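Local coordinates for VgrG protein (Vibrio cholerae, PDB 4DTH) that binds ATP and magnesium through its actin cross-linking domain, a toxin module that probably joins actin monomers covalently, at residues Ala229-Ile234 / Lys285-Leu290. Sequence-based numbering, arbitrary orientation.
Sequences AYLTSI and KIVEIL
Tyr230 meets Ile286 through the CD2 side of its ring. Tyr230 CD2 lies 3.7 Å from Ile286 CD1, and the methyl comes in obliquely to the ring. A chi1 of 178° sets the ring opposite the backbone N and beside the carbonyl carbon, which brings CD2 to this methyl. Phe184 also meets this ring, with the planes inclined at about 55°.

Leu231 comes next and grips the other branch of Ile286. Leu231 CD2 is 3.7 Å from Ile286 CG2, and its CG and CD1 also touch that methyl. The two side chains run past each other in opposite directions. The two branches of Ile286 are thus shared, CD1 going to Tyr230 and CG2 to Leu231. At the margin, Leu231 CD1 approaches Val287 CG2 at 4.4 Å, a looser contact. Pro283, Met299 and Ile302 also pack on Leu231.

One turn on from Tyr230, Ile234 lays its CD1 over one face of the Tyr230 ring, near the rim, 3.3 Å from the ring plane.

The contact is wholly apolar and largely buried. The side chain of Tyr230 is about 13 Å from the bound ATP. This is a small helix-to-loop contact in the actin cross-linking domain, joining helix 221-245 to the loop before helix 292-307.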
loop_
_atom_site.group_PDB
_atom_site.type_symbol
_atom_site.label_atom_id
_atom_site.label_comp_id
_atom_site.label_asym_id
_atom_site.label_seq_id
_atom_site.Cartn_x
_atom_site.Cartn_y
_atom_site.Cartn_z
ATOM N N ALA A 229 19.551 11.826 1.735
ATOM C CA ALA A 229 18.458 12.423 2.509
ATOM C C ALA A 229 17.264 11.476 2.651
ATOM O O ALA A 229 16.691 11.381 3.739
ATOM C CB ALA A 229 18.014 13.727 1.888
ATOM N N TYR A 230 16.914 10.762 1.571
ATOM C CA TYR A 230 15.799 9.818 1.557
ATOM C C TYR A 230 16.062 8.662 2.530
ATOM O O TYR A 230 15.246 8.422 3.429
ATOM C CB TYR A 230 15.563 9.302 0.122
ATOM C CG TYR A 230 14.458 8.271 0.024
ATOM C CD1 TYR A 230 13.118 8.642 0.130
ATOM C CD2 TYR A 230 14.749 6.919 -0.125
ATOM C CE1 TYR A 230 12.099 7.696 0.063
ATOM C CE2 TYR A 230 13.737 5.965 -0.210
ATOM C CZ TYR A 230 12.413 6.359 -0.113
ATOM O OH TYR A 230 11.420 5.418 -0.169
ATOM N N LEU A 231 17.198 7.953 2.354
ATOM C CA LEU A 231 17.554 6.813 3.206
ATOM C C LEU A 231 17.764 7.225 4.652
ATOM O O LEU A 231 17.215 6.575 5.539
ATOM C CB LEU A 231 18.797 6.083 2.675
ATOM C CG LEU A 231 18.594 5.232 1.426
ATOM C CD1 LEU A 231 19.908 4.596 0.995
ATOM C CD2 LEU A 231 17.518 4.137 1.654
ATOM N N THR A 232 18.525 8.312 4.903
ATOM C CA THR A 232 18.746 8.765 6.280
ATOM C C THR A 232 17.415 9.097 6.956
ATOM O O THR A 232 17.222 8.698 8.096
ATOM C CB THR A 232 19.761 9.913 6.361
ATOM O OG1 THR A 232 20.974 9.521 5.713
ATOM C CG2 THR A 232 20.074 10.292 7.794
ATOM N N SER A 233 16.491 9.785 6.248
ATOM C CA SER A 233 15.178 10.121 6.815
ATOM C C SER A 233 14.419 8.852 7.227
ATOM O O SER A 233 13.865 8.808 8.322
ATOM C CB SER A 233 14.355 10.953 5.836
ATOM O OG SER A 233 14.977 12.219 5.640
ATOM N N ILE A 234 14.439 7.812 6.376
ATOM C CA ILE A 234 13.774 6.536 6.669
ATOM C C ILE A 234 14.439 5.830 7.855
ATOM O O ILE A 234 13.735 5.355 8.746
ATOM C CB ILE A 234 13.695 5.632 5.413
ATOM C CG1 ILE A 234 12.671 6.214 4.411
ATOM C CG2 ILE A 234 13.334 4.160 5.798
ATOM C CD1 ILE A 234 12.548 5.462 3.115
ATOM N N LYS A 285 16.755 -0.932 -2.410
ATOM C CA LYS A 285 16.627 -0.862 -3.877
ATOM C C LYS A 285 17.165 0.457 -4.445
ATOM O O LYS A 285 17.741 0.457 -5.539
ATOM C CB LYS A 285 15.170 -1.067 -4.325
ATOM C CG LYS A 285 14.604 -2.486 -4.112
ATOM C CD LYS A 285 15.150 -3.558 -5.075
ATOM C CE LYS A 285 14.621 -3.458 -6.488
ATOM N NZ LYS A 285 15.155 -4.541 -7.351
ATOM N N ILE A 286 16.997 1.573 -3.705
ATOM C CA ILE A 286 17.446 2.898 -4.159
ATOM C C ILE A 286 18.951 3.017 -4.447
ATOM O O ILE A 286 19.332 3.808 -5.310
ATOM C CB ILE A 286 16.856 4.069 -3.330
ATOM C CG1 ILE A 286 16.746 5.360 -4.194
ATOM C CG2 ILE A 286 17.650 4.291 -2.032
ATOM C CD1 ILE A 286 16.038 6.533 -3.568
ATOM N N VAL A 287 19.789 2.220 -3.745
ATOM C CA VAL A 287 21.251 2.180 -3.917
ATOM C C VAL A 287 21.634 1.885 -5.380
ATOM O O VAL A 287 22.638 2.406 -5.870
ATOM C CB VAL A 287 21.881 1.210 -2.866
ATOM C CG1 VAL A 287 23.078 0.431 -3.402
ATOM C CG2 VAL A 287 22.255 1.964 -1.603
ATOM N N GLU A 288 20.774 1.115 -6.086
ATOM C CA GLU A 288 20.934 0.732 -7.491
ATOM C C GLU A 288 20.911 1.915 -8.468
ATOM O O GLU A 288 21.425 1.779 -9.580
ATOM C CB GLU A 288 19.883 -0.322 -7.895
ATOM C CG GLU A 288 19.967 -1.625 -7.109
ATOM C CD GLU A 288 18.799 -2.595 -7.203
ATOM O OE1 GLU A 288 17.877 -2.367 -8.020
ATOM O OE2 GLU A 288 18.808 -3.593 -6.447
ATOM N N ILE A 289 20.337 3.074 -8.073
ATOM C CA ILE A 289 20.286 4.238 -8.960
ATOM C C ILE A 289 21.622 4.988 -9.008
ATOM O O ILE A 289 21.791 5.873 -9.844
ATOM C CB ILE A 289 19.062 5.172 -8.733
ATOM C CG1 ILE A 289 19.255 6.131 -7.529
ATOM C CG2 ILE A 289 17.728 4.380 -8.672
ATOM C CD1 ILE A 289 18.246 7.265 -7.452
ATOM N N LEU A 290 22.549 4.650 -8.093
ATOM C CA LEU A 290 23.876 5.268 -7.984
ATOM C C LEU A 290 24.969 4.329 -8.494
ATOM O O LEU A 290 24.747 3.124 -8.596
ATOM C CB LEU A 290 24.180 5.596 -6.500
ATOM C CG LEU A 290 23.184 6.475 -5.734
ATOM C CD1 LEU A 290 23.456 6.423 -4.241
ATOM C CD2 LEU A 290 23.222 7.906 -6.217
#